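Long-range contacts in sugar-binding transport ATP-binding protein (Pyrococcus horikoshii, PDB 1V43), which binds ATP and probably hydrolyses it as the nucleotide-binding subunit of an ABC transporter for sugar uptake: residues V328-E333 and V351-D356; G312-V317 and I343-G348; G243-N248 and K336-G341. All blocks are in the same frame, centred on the assembly; numbering follows the deposited sequence.

Contact 1: residues V328-E333 and V351-D356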
ATOM      1  N   VAL A 328      -4.515 -19.593  -3.713  1.00 38.78           N
ATOM      2  CA  VAL A 328      -4.883 -20.999  -3.728  1.00 42.56           C
ATOM      3  C   VAL A 328      -5.956 -21.291  -4.753  1.00 48.28           C
ATOM      4  O   VAL A 328      -6.939 -20.554  -4.863  1.00 47.68           O
ATOM      5  CB  VAL A 328      -5.428 -21.454  -2.359  1.00 46.38           C
ATOM      6  CG1 VAL A 328      -5.533 -22.972  -2.331  1.00 41.73           C
ATOM      7  CG2 VAL A 328      -4.543 -20.956  -1.246  1.00 35.00           C
ATOM      8  N   LYS A 329      -5.766 -22.377  -5.496  1.00 52.39           N
ATOM      9  CA  LYS A 329      -6.731 -22.781  -6.504  1.00 63.01           C
ATOM     10  C   LYS A 329      -7.873 -23.556  -5.867  1.00 65.29           C
ATOM     11  O   LYS A 329      -7.668 -24.637  -5.333  1.00 66.32           O
ATOM     12  CB  LYS A 329      -6.073 -23.662  -7.568  1.00 65.15           C
ATOM     13  CG  LYS A 329      -5.153 -22.934  -8.537  1.00 69.17           C
ATOM     14  CD  LYS A 329      -4.719 -23.882  -9.652  1.00 79.59           C
ATOM     15  CE  LYS A 329      -3.755 -23.232 -10.636  1.00 84.38           C
ATOM     16  NZ  LYS A 329      -3.341 -24.194 -11.704  1.00 83.93           N
ATOM     17  N   PHE A 330      -9.070 -22.978  -5.912  1.00 72.29           N
ATOM     18  CA  PHE A 330     -10.277 -23.608  -5.381  1.00 75.04           C
ATOM     19  C   PHE A 330     -10.935 -24.252  -6.591  1.00 76.87           C
ATOM     20  O   PHE A 330     -11.605 -23.568  -7.368  1.00 78.43           O
ATOM     21  CB  PHE A 330     -11.224 -22.552  -4.807  1.00 80.09           C
ATOM     22  CG  PHE A 330     -11.024 -22.279  -3.350  1.00 85.94           C
ATOM     23  CD1 PHE A 330      -9.747 -22.193  -2.808  1.00 89.55           C
ATOM     24  CD2 PHE A 330     -12.120 -22.079  -2.519  1.00 89.52           C
ATOM     25  CE1 PHE A 330      -9.565 -21.913  -1.456  1.00 92.22           C
ATOM     26  CE2 PHE A 330     -11.950 -21.797  -1.167  1.00 88.66           C
ATOM     27  CZ  PHE A 330     -10.671 -21.714  -0.636  1.00 90.64           C
ATOM     28  N   GLY A 331     -10.749 -25.558  -6.758  1.00 73.54           N
ATOM     29  CA  GLY A 331     -11.326 -26.209  -7.917  1.00 65.43           C
ATOM     30  C   GLY A 331     -10.748 -25.481  -9.112  1.00 67.66           C
ATOM     31  O   GLY A 331      -9.530 -25.343  -9.217  1.00 68.89           O
ATOM     32  N   ASP A 332     -11.612 -24.991  -9.997  1.00 67.74           N
ATOM     33  CA  ASP A 332     -11.163 -24.259 -11.184  1.00 68.40           C
ATOM     34  C   ASP A 332     -10.907 -22.791 -10.866  1.00 64.49           C
ATOM     35  O   ASP A 332     -10.400 -22.044 -11.708  1.00 58.46           O
ATOM     36  CB  ASP A 332     -12.214 -24.327 -12.302  1.00 74.55           C
ATOM     37  CG  ASP A 332     -12.393 -25.724 -12.863  1.00 79.03           C
ATOM     38  OD1 ASP A 332     -11.379 -26.343 -13.259  1.00 72.40           O
ATOM     39  OD2 ASP A 332     -13.554 -26.195 -12.918  1.00 84.14           O
ATOM     40  N   GLU A 333     -11.256 -22.386  -9.647  1.00 61.35           N
ATOM     41  CA  GLU A 333     -11.104 -20.998  -9.230  1.00 55.70           C
ATOM     42  C   GLU A 333      -9.796 -20.670  -8.522  1.00 50.87           C
ATOM     43  O   GLU A 333      -9.064 -21.558  -8.089  1.00 44.16           O
ATOM     44  CB  GLU A 333     -12.276 -20.611  -8.335  1.00 58.16           C
ATOM     45  CG  GLU A 333     -12.932 -19.313  -8.734  1.00 65.23           C
ATOM     46  CD  GLU A 333     -13.496 -19.353 -10.137  1.00 64.04           C
ATOM     47  OE1 GLU A 333     -14.302 -20.262 -10.430  1.00 68.25           O
ATOM     48  OE2 GLU A 333     -13.135 -18.473 -10.947  1.00 62.65           O
ATOM     49  N   VAL A 351      -3.161 -27.481   0.394  1.00 50.83           N
ATOM     50  CA  VAL A 351      -3.526 -26.935   1.701  1.00 46.71           C
ATOM     51  C   VAL A 351      -5.022 -27.062   1.966  1.00 48.31           C
ATOM     52  O   VAL A 351      -5.821 -27.067   1.035  1.00 49.78           O
ATOM     53  CB  VAL A 351      -3.143 -25.432   1.815  1.00 44.14           C
ATOM     54  CG1 VAL A 351      -1.644 -25.262   1.673  1.00 49.59           C
ATOM     55  CG2 VAL A 351      -3.868 -24.613   0.742  1.00 41.78           C
ATOM     56  N   LYS A 352      -5.395 -27.190   3.236  1.00 47.61           N
ATOM     57  CA  LYS A 352      -6.801 -27.269   3.604  1.00 46.91           C
ATOM     58  C   LYS A 352      -7.199 -25.846   3.944  1.00 43.16           C
ATOM     59  O   LYS A 352      -6.856 -25.342   5.007  1.00 44.22           O
ATOM     60  CB  LYS A 352      -7.022 -28.148   4.840  1.00 49.48           C
ATOM     61  CG  LYS A 352      -7.122 -29.635   4.572  1.00 60.18           C
ATOM     62  CD  LYS A 352      -7.248 -30.422   5.883  1.00 66.74           C
ATOM     63  CE  LYS A 352      -7.098 -31.928   5.655  1.00 70.82           C
ATOM     64  NZ  LYS A 352      -6.971 -32.687   6.938  1.00 68.10           N
ATOM     65  N   VAL A 353      -7.912 -25.197   3.038  1.00 43.13           N
ATOM     66  CA  VAL A 353      -8.342 -23.835   3.274  1.00 39.46           C
ATOM     67  C   VAL A 353      -9.592 -23.840   4.146  1.00 39.94           C
ATOM     68  O   VAL A 353     -10.572 -24.522   3.845  1.00 38.11           O
ATOM     69  CB  VAL A 353      -8.643 -23.121   1.954  1.00 39.08           C
ATOM     70  CG1 VAL A 353      -9.128 -21.715   2.241  1.00 46.41           C
ATOM     71  CG2 VAL A 353      -7.387 -23.083   1.076  1.00 42.24           C
ATOM     72  N   ILE A 354      -9.548 -23.075   5.229  1.00 39.74           N
ATOM     73  CA  ILE A 354     -10.672 -22.985   6.152  1.00 39.97           C
ATOM     74  C   ILE A 354     -11.351 -21.620   6.063  1.00 36.83           C
ATOM     75  O   ILE A 354     -10.734 -20.601   6.374  1.00 30.52           O
ATOM     76  CB  ILE A 354     -10.207 -23.193   7.609  1.00 42.43           C
ATOM     77  CG1 ILE A 354      -9.270 -24.398   7.697  1.00 42.27           C
ATOM     78  CG2 ILE A 354     -11.409 -23.427   8.507  1.00 45.02           C
ATOM     79  CD1 ILE A 354      -8.808 -24.710   9.111  1.00 44.55           C
ATOM     80  N   MET A 355     -12.616 -21.613   5.643  1.00 33.12           N
ATOM     81  CA  MET A 355     -13.406 -20.390   5.521  1.00 34.98           C
ATOM     82  C   MET A 355     -14.270 -20.127   6.766  1.00 40.79           C
ATOM     83  O   MET A 355     -14.893 -21.053   7.319  1.00 32.93           O
ATOM     84  CB  MET A 355     -14.352 -20.465   4.312  1.00 32.76           C
ATOM     85  CG  MET A 355     -13.721 -20.910   3.006  1.00 48.72           C
ATOM     86  SD  MET A 355     -14.834 -20.653   1.595  1.00 57.15           S
ATOM     87  CE  MET A 355     -16.444 -20.817   2.390  1.00 53.83           C
ATOM     88  N   ASP A 356     -14.317 -18.868   7.196  1.00 35.26           N
ATOM     89  CA  ASP A 356     -15.143 -18.494   8.342  1.00 36.15           C
ATOM     90  C   ASP A 356     -16.541 -18.202   7.802  1.00 35.56           C
ATOM     91  O   ASP A 356     -16.790 -17.136   7.232  1.00 34.86           O
ATOM     92  CB  ASP A 356     -14.605 -17.239   9.043  1.00 34.68           C
ATOM     93  CG  ASP A 356     -15.353 -16.928  10.344  1.00 36.45           C
ATOM     94  OD1 ASP A 356     -16.543 -17.308  10.478  1.00 37.11           O
ATOM     95  OD2 ASP A 356     -14.759 -16.290  11.233  1.00 33.95           O
TER

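Contact 2: residues G312-V317 and I343-G348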
ATOM      1  N   GLY A 312      -6.966 -27.500  -1.594  1.00 40.72           N
ATOM      2  CA  GLY A 312      -6.524 -26.926  -2.845  1.00 42.74           C
ATOM      3  C   GLY A 312      -5.023 -26.814  -2.904  1.00 44.50           C
ATOM      4  O   GLY A 312      -4.342 -27.027  -1.904  1.00 49.13           O
ATOM      5  N   LYS A 313      -4.501 -26.490  -4.079  1.00 46.30           N
ATOM      6  CA  LYS A 313      -3.064 -26.342  -4.249  1.00 47.65           C
ATOM      7  C   LYS A 313      -2.687 -24.875  -4.323  1.00 44.27           C
ATOM      8  O   LYS A 313      -3.396 -24.066  -4.928  1.00 40.79           O
ATOM      9  CB  LYS A 313      -2.580 -27.049  -5.524  1.00 53.62           C
ATOM     10  CG  LYS A 313      -2.522 -28.564  -5.407  1.00 65.18           C
ATOM     11  CD  LYS A 313      -1.963 -29.201  -6.668  1.00 67.29           C
ATOM     12  CE  LYS A 313      -1.863 -30.713  -6.527  1.00 68.68           C
ATOM     13  NZ  LYS A 313      -1.311 -31.337  -7.761  1.00 72.33           N
ATOM     14  N   VAL A 314      -1.570 -24.547  -3.689  1.00 37.88           N
ATOM     15  CA  VAL A 314      -1.053 -23.192  -3.685  1.00 36.74           C
ATOM     16  C   VAL A 314      -0.460 -22.895  -5.051  1.00 37.60           C
ATOM     17  O   VAL A 314       0.458 -23.577  -5.491  1.00 39.63           O
ATOM     18  CB  VAL A 314       0.068 -23.026  -2.653  1.00 32.97           C
ATOM     19  CG1 VAL A 314       0.608 -21.612  -2.712  1.00 25.97           C
ATOM     20  CG2 VAL A 314      -0.450 -23.352  -1.264  1.00 31.13           C
ATOM     21  N   ASP A 315      -0.983 -21.876  -5.712  1.00 35.50           N
ATOM     22  CA  ASP A 315      -0.499 -21.479  -7.024  1.00 31.51           C
ATOM     23  C   ASP A 315       0.634 -20.447  -6.940  1.00 35.61           C
ATOM     24  O   ASP A 315       1.506 -20.398  -7.805  1.00 32.34           O
ATOM     25  CB  ASP A 315      -1.652 -20.894  -7.826  1.00 38.30           C
ATOM     26  CG  ASP A 315      -1.250 -20.530  -9.232  1.00 44.09           C
ATOM     27  OD1 ASP A 315      -0.883 -21.442  -9.999  1.00 57.49           O
ATOM     28  OD2 ASP A 315      -1.305 -19.334  -9.566  1.00 43.58           O
ATOM     29  N   PHE A 316       0.609 -19.611  -5.909  1.00 27.59           N
ATOM     30  CA  PHE A 316       1.640 -18.589  -5.741  1.00 27.62           C
ATOM     31  C   PHE A 316       1.613 -18.018  -4.332  1.00 30.63           C
ATOM     32  O   PHE A 316       0.571 -18.010  -3.663  1.00 28.35           O
ATOM     33  CB  PHE A 316       1.443 -17.458  -6.746  1.00 22.48           C
ATOM     34  CG  PHE A 316       2.574 -16.463  -6.773  1.00 27.77           C
ATOM     35  CD1 PHE A 316       3.814 -16.807  -7.319  1.00 28.93           C
ATOM     36  CD2 PHE A 316       2.397 -15.174  -6.277  1.00 24.97           C
ATOM     37  CE1 PHE A 316       4.865 -15.882  -7.375  1.00 29.65           C
ATOM     38  CE2 PHE A 316       3.443 -14.234  -6.329  1.00 31.10           C
ATOM     39  CZ  PHE A 316       4.677 -14.593  -6.879  1.00 36.10           C
ATOM     40  N   VAL A 317       2.761 -17.526  -3.894  1.00 27.72           N
ATOM     41  CA  VAL A 317       2.887 -16.979  -2.563  1.00 30.99           C
ATOM     42  C   VAL A 317       3.556 -15.610  -2.531  1.00 32.16           C
ATOM     43  O   VAL A 317       4.605 -15.407  -3.130  1.00 27.99           O
ATOM     44  CB  VAL A 317       3.723 -17.925  -1.657  1.00 36.46           C
ATOM     45  CG1 VAL A 317       3.838 -17.340  -0.242  1.00 26.82           C
ATOM     46  CG2 VAL A 317       3.098 -19.315  -1.644  1.00 35.18           C
ATOM     47  N   ILE A 343       5.256 -16.881   6.208  1.00 61.46           N
ATOM     48  CA  ILE A 343       5.015 -18.315   6.028  1.00 64.52           C
ATOM     49  C   ILE A 343       5.154 -18.611   4.532  1.00 68.37           C
ATOM     50  O   ILE A 343       4.171 -18.930   3.859  1.00 65.51           O
ATOM     51  CB  ILE A 343       3.589 -18.693   6.495  1.00 63.70           C
ATOM     52  CG1 ILE A 343       3.411 -18.312   7.963  1.00 62.01           C
ATOM     53  CG2 ILE A 343       3.350 -20.179   6.313  1.00 63.24           C
ATOM     54  CD1 ILE A 343       1.983 -18.414   8.447  1.00 67.31           C
ATOM     55  N   PRO A 344       6.386 -18.497   3.993  1.00 72.45           N
ATOM     56  CA  PRO A 344       6.734 -18.727   2.582  1.00 74.75           C
ATOM     57  C   PRO A 344       6.495 -20.122   2.011  1.00 76.14           C
ATOM     58  O   PRO A 344       7.282 -20.582   1.181  1.00 77.51           O
ATOM     59  CB  PRO A 344       8.216 -18.351   2.523  1.00 73.80           C
ATOM     60  CG  PRO A 344       8.358 -17.344   3.616  1.00 75.80           C
ATOM     61  CD  PRO A 344       7.556 -17.979   4.725  1.00 74.26           C
ATOM     62  N   ILE A 345       5.424 -20.789   2.440  1.00 75.28           N
ATOM     63  CA  ILE A 345       5.116 -22.124   1.933  1.00 69.53           C
ATOM     64  C   ILE A 345       5.319 -22.108   0.420  1.00 70.76           C
ATOM     65  O   ILE A 345       5.097 -21.084  -0.230  1.00 72.64           O
ATOM     66  CB  ILE A 345       3.665 -22.545   2.261  1.00 65.08           C
ATOM     67  CG1 ILE A 345       2.674 -21.768   1.405  1.00 56.96           C
ATOM     68  CG2 ILE A 345       3.370 -22.283   3.723  1.00 59.57           C
ATOM     69  CD1 ILE A 345       1.258 -22.252   1.564  1.00 57.13           C
ATOM     70  N   GLU A 346       5.745 -23.233  -0.139  1.00 68.50           N
ATOM     71  CA  GLU A 346       6.019 -23.304  -1.568  1.00 67.60           C
ATOM     72  C   GLU A 346       4.869 -23.704  -2.480  1.00 65.12           C
ATOM     73  O   GLU A 346       3.994 -24.477  -2.101  1.00 58.46           O
ATOM     74  CB  GLU A 346       7.205 -24.237  -1.824  1.00 73.83           C
ATOM     75  CG  GLU A 346       8.564 -23.554  -1.732  1.00 77.19           C
ATOM     76  CD  GLU A 346       9.706 -24.514  -1.991  1.00 81.96           C
ATOM     77  OE1 GLU A 346       9.652 -25.242  -3.010  1.00 81.17           O
ATOM     78  OE2 GLU A 346      10.658 -24.539  -1.178  1.00 81.58           O
ATOM     79  N   PRO A 347       4.873 -23.173  -3.714  1.00 63.74           N
ATOM     80  CA  PRO A 347       3.855 -23.443  -4.728  1.00 62.04           C
ATOM     81  C   PRO A 347       3.791 -24.933  -5.015  1.00 64.48           C
ATOM     82  O   PRO A 347       4.793 -25.636  -4.893  1.00 63.74           O
ATOM     83  CB  PRO A 347       4.349 -22.653  -5.933  1.00 62.78           C
ATOM     84  CG  PRO A 347       5.082 -21.512  -5.315  1.00 62.83           C
ATOM     85  CD  PRO A 347       5.853 -22.193  -4.215  1.00 63.71           C
ATOM     86  N   GLY A 348       2.608 -25.403  -5.399  1.00 66.90           N
ATOM     87  CA  GLY A 348       2.426 -26.810  -5.700  1.00 65.50           C
ATOM     88  C   GLY A 348       1.918 -27.594  -4.504  1.00 64.06           C
ATOM     89  O   GLY A 348       1.212 -28.592  -4.664  1.00 66.15           O
TER

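Contact 3: residues G243-N248 and K336-G341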
ATOM      1  N   GLY A 243     -10.496  -2.754   1.629  1.00 27.68           N
ATOM      2  CA  GLY A 243      -9.842  -3.956   2.113  1.00 26.14           C
ATOM      3  C   GLY A 243      -9.048  -4.583   0.985  1.00 28.94           C
ATOM      4  O   GLY A 243      -9.622  -5.056  -0.004  1.00 26.16           O
ATOM      5  N   ALA A 244      -7.728  -4.584   1.133  1.00 25.48           N
ATOM      6  CA  ALA A 244      -6.820  -5.137   0.129  1.00 30.90           C
ATOM      7  C   ALA A 244      -5.793  -6.054   0.799  1.00 25.24           C
ATOM      8  O   ALA A 244      -5.261  -5.713   1.861  1.00 30.02           O
ATOM      9  CB  ALA A 244      -6.102  -3.979  -0.621  1.00 23.66           C
ATOM     10  N   PRO A 245      -5.541  -7.251   0.227  1.00 27.71           N
ATOM     11  CA  PRO A 245      -6.136  -7.823  -0.990  1.00 22.10           C
ATOM     12  C   PRO A 245      -7.663  -7.808  -0.903  1.00 28.95           C
ATOM     13  O   PRO A 245      -8.234  -7.955   0.172  1.00 24.62           O
ATOM     14  CB  PRO A 245      -5.631  -9.261  -0.994  1.00 18.35           C
ATOM     15  CG  PRO A 245      -4.414  -9.232  -0.162  1.00 32.28           C
ATOM     16  CD  PRO A 245      -4.684  -8.242   0.905  1.00 20.82           C
ATOM     17  N   GLU A 246      -8.300  -7.669  -2.056  1.00 30.21           N
ATOM     18  CA  GLU A 246      -9.746  -7.626  -2.183  1.00 28.78           C
ATOM     19  C   GLU A 246     -10.518  -8.877  -1.774  1.00 23.91           C
ATOM     20  O   GLU A 246      -9.984  -9.973  -1.748  1.00 25.86           O
ATOM     21  CB  GLU A 246     -10.087  -7.301  -3.635  1.00 21.67           C
ATOM     22  CG  GLU A 246      -9.765  -5.886  -4.037  1.00 32.07           C
ATOM     23  CD  GLU A 246     -10.045  -5.624  -5.514  1.00 41.15           C
ATOM     24  OE1 GLU A 246     -10.876  -6.358  -6.107  1.00 33.52           O
ATOM     25  OE2 GLU A 246      -9.440  -4.677  -6.068  1.00 44.96           O
ATOM     26  N   MET A 247     -11.800  -8.702  -1.484  1.00 25.67           N
ATOM     27  CA  MET A 247     -12.664  -9.824  -1.126  1.00 23.80           C
ATOM     28  C   MET A 247     -12.769 -10.765  -2.318  1.00 28.54           C
ATOM     29  O   MET A 247     -12.923 -10.309  -3.448  1.00 32.90           O
ATOM     30  CB  MET A 247     -14.065  -9.326  -0.786  1.00 26.29           C
ATOM     31  CG  MET A 247     -15.113 -10.444  -0.673  1.00 25.22           C
ATOM     32  SD  MET A 247     -16.801  -9.823  -0.329  1.00 27.99           S
ATOM     33  CE  MET A 247     -16.555  -9.053   1.289  1.00 22.05           C
ATOM     34  N   ASN A 248     -12.685 -12.069  -2.075  1.00 30.55           N
ATOM     35  CA  ASN A 248     -12.807 -13.046  -3.153  1.00 30.14           C
ATOM     36  C   ASN A 248     -14.268 -13.105  -3.604  1.00 30.99           C
ATOM     37  O   ASN A 248     -15.167 -13.285  -2.785  1.00 38.39           O
ATOM     38  CB  ASN A 248     -12.374 -14.432  -2.670  1.00 31.81           C
ATOM     39  CG  ASN A 248     -10.928 -14.470  -2.243  1.00 30.34           C
ATOM     40  OD1 ASN A 248     -10.613 -14.570  -1.053  1.00 34.59           O
ATOM     41  ND2 ASN A 248     -10.032 -14.372  -3.211  1.00 24.75           N
ATOM     42  N   LYS A 336      -7.453 -15.684  -2.863  1.00 28.51           N
ATOM     43  CA  LYS A 336      -6.313 -15.280  -2.040  1.00 26.65           C
ATOM     44  C   LYS A 336      -6.627 -15.490  -0.581  1.00 26.57           C
ATOM     45  O   LYS A 336      -7.730 -15.202  -0.137  1.00 27.45           O
ATOM     46  CB  LYS A 336      -5.978 -13.803  -2.244  1.00 28.60           C
ATOM     47  CG  LYS A 336      -5.504 -13.447  -3.633  1.00 27.71           C
ATOM     48  CD  LYS A 336      -5.281 -11.956  -3.721  1.00 31.12           C
ATOM     49  CE  LYS A 336      -4.858 -11.524  -5.102  1.00 30.65           C
ATOM     50  NZ  LYS A 336      -4.592 -10.062  -5.117  1.00 39.36           N
ATOM     51  N   VAL A 337      -5.641 -15.985   0.157  1.00 26.80           N
ATOM     52  CA  VAL A 337      -5.772 -16.217   1.585  1.00 23.51           C
ATOM     53  C   VAL A 337      -4.668 -15.411   2.276  1.00 31.02           C
ATOM     54  O   VAL A 337      -3.484 -15.534   1.944  1.00 27.37           O
ATOM     55  CB  VAL A 337      -5.615 -17.708   1.928  1.00 29.55           C
ATOM     56  CG1 VAL A 337      -5.582 -17.895   3.440  1.00 21.78           C
ATOM     57  CG2 VAL A 337      -6.775 -18.503   1.325  1.00 22.68           C
ATOM     58  N   LYS A 338      -5.054 -14.581   3.236  1.00 30.19           N
ATOM     59  CA  LYS A 338      -4.076 -13.761   3.926  1.00 27.29           C
ATOM     60  C   LYS A 338      -3.722 -14.301   5.303  1.00 31.25           C
ATOM     61  O   LYS A 338      -4.577 -14.396   6.175  1.00 31.57           O
ATOM     62  CB  LYS A 338      -4.595 -12.328   4.049  1.00 28.64           C
ATOM     63  CG  LYS A 338      -3.646 -11.395   4.770  1.00 28.24           C
ATOM     64  CD  LYS A 338      -4.227  -9.996   4.829  1.00 40.40           C
ATOM     65  CE  LYS A 338      -3.333  -9.062   5.624  1.00 46.91           C
ATOM     66  NZ  LYS A 338      -3.832  -7.667   5.596  1.00 55.28           N
ATOM     67  N   LEU A 339      -2.454 -14.653   5.488  1.00 24.84           N
ATOM     68  CA  LEU A 339      -1.983 -15.174   6.761  1.00 34.07           C
ATOM     69  C   LEU A 339      -1.020 -14.187   7.418  1.00 38.14           C
ATOM     70  O   LEU A 339      -0.156 -13.620   6.753  1.00 41.08           O
ATOM     71  CB  LEU A 339      -1.249 -16.490   6.551  1.00 34.58           C
ATOM     72  CG  LEU A 339      -1.996 -17.607   5.826  1.00 44.03           C
ATOM     73  CD1 LEU A 339      -1.025 -18.749   5.550  1.00 35.13           C
ATOM     74  CD2 LEU A 339      -3.179 -18.076   6.675  1.00 40.54           C
ATOM     75  N   PRO A 340      -1.163 -13.966   8.735  1.00 40.32           N
ATOM     76  CA  PRO A 340      -0.281 -13.041   9.461  1.00 37.62           C
ATOM     77  C   PRO A 340       1.134 -13.607   9.515  1.00 34.22           C
ATOM     78  O   PRO A 340       1.315 -14.825   9.517  1.00 31.28           O
ATOM     79  CB  PRO A 340      -0.910 -12.972  10.856  1.00 42.64           C
ATOM     80  CG  PRO A 340      -2.382 -13.273  10.587  1.00 49.70           C
ATOM     81  CD  PRO A 340      -2.292 -14.400   9.578  1.00 41.29           C
ATOM     82  N   GLY A 341       2.134 -12.731   9.544  1.00 34.70           N
ATOM     83  CA  GLY A 341       3.508 -13.195   9.628  1.00 35.65           C
ATOM     84  C   GLY A 341       4.096 -13.740   8.341  1.00 40.19           C
ATOM     85  O   GLY A 341       3.473 -13.666   7.277  1.00 38.81           O
TER
HETATM   86  O   HOH W   1      -6.623  -7.874  -4.649  1.00 22.13           O

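Contact 1: residues V328-E333 and V351-D356
Val328 and Phe330 meet Val351, Val353 and Met355 in a buried, apolar contact inside the C-terminal beta domain of this transporter ATPase, where two strands of one antiparallel sheet face each other although strand 307-319 runs between them in sheet order. The short strand axes pass 9.3 Å apart at 75°, so the touch is made by side chains and not by backbones. Phe330 and Val353 carry the larger part of it. CG of Phe330 lies anti to its carbonyl carbon, and the far end of the ring comes close to 351-356, presenting its rim: CZ lies 3.3 Å from Val353 CG1, a methyl close to the ring plane, and Val353 abuts the ring edge. On the same rim CE1 approaches Val353 CG2 at 3.5 Å, while CE2 has Met355 SD 4.2 Å away, again near the ring plane. Val328 and Val353 point tip to tip, CG1 to CG2 at 3.9 Å, and Val328 CG1 is equally far from Val351 CG2. An alanine in place of Phe330 would probably open a gap beside Val353 CG1 and leave Met355 SD without its aromatic neighbour. Met293 and Leu310 also touch this side chain, and beyond it the chain reverses in a type II' turn from Phe330 to Glu333. Packing between strands that are not neighbours in a curved antiparallel sheet is consistent with the OB-like fold of the TOBE family.

Contact 2: residues G312-V317 and I343-G348
Between Val314 and Gly348 the backbones come close, the end-to-end directions of 313-317 and 343-348 lying 134° apart, with one bond joining them, Gly348 N to Val314 O at 2.8 Å. That bond is nearly straight, 175° at the hydrogen, and the N-H arrives in the plane of the carbonyl. The same oxygen also receives a CA-H...O contact from Pro347 CA at 3.5 Å. Ile345 is the apolar counterpart. Its CG1 sits between the backbone N and the carbonyl carbon (chi1 72°), and two successive carbons of its longer branch meet different valines: CD1 comes within 3.5 Å of Val314 CG2, tighter than usual van der Waals contact, the side chains crossing obliquely, while CG1 meets Val317 CG2 at 3.9 Å with the side chains at about a right angle. Val317 CG2 also lies against the carbonyl O of Ile345. At the exposed end, the extended chain of Lys313 passes by the carbonyl of Gly348, CD to O 3.8 Å. Asp315 turns away from the loop and forms a salt bridge with Lys186 of the second subunit; with Phe316 it makes a classic beta bulge opposite His327. The chemistry is divided: a backbone bond secures the loop at Gly348, next to the one between Val314 and Arg349, the CG1-CD1 branch of Ile345 holds its middle against the strand, and the charge of Asp315 serves the dimer.

Contact 3: residues G243-N248 and K336-G341
Pro245 and Lys336 lie at the junction where the loop after helix 236-241 passes beside strand 333-340 of the OB-like domain, bringing together segments assigned to the MalK OB-fold and TOBE families. The proline ring, preceded by a cis peptide bond, is met by two lysines of the strand, at CB and at CD. Lys336 meets it with the middle of its chain, CD lying 3.8 Å from Pro245 CB; Lys338 comes less closely, with its CD 4.3 Å from Pro245 CD. Both lysines are extended beyond CG; their methylene groups supply the apolar contact, and their ammonium groups find separate partners. Lys338 NZ forms a salt bridge with Asp323 of the second subunit and a hydrogen bond with Thr322 of that subunit, so this side of the junction belongs to the dimer interface. Where the loop gives way to strand 248-255, the side chain of Asn248 lies against the backbone of Lys336. Lys336 NZ is tied to the loop through one water, which accepts a hydrogen bond from it at 3.0 Å and another from Glu246 N at 3.1 Å.

Each of the three contacts has at least one segment in the same antiparallel sheet, and along the chain their segments interleave. Contacts 1 and 2 have centres about 11 Å apart and share backbone pairing: Val351 N lies 2.6 Å from Gly312 O and Lys329 N 3.0 Å from Lys313 O, both probable hydrogen bonds. Contact 1 reaches contact 3, about 13 Å away between centres, through Val337, whose CG2 is 4.1 Å from Val353 CG1. Contacts 2 and 3, about 14 Å between centres, come within one residue of each other in sequence, one segment ending at 341 and the other starting at 343, and both touch the second subunit, whereas contact 1 is buried within its own chain. All three lie away from the ATP-binding residues, which include Lys50 and Thr51.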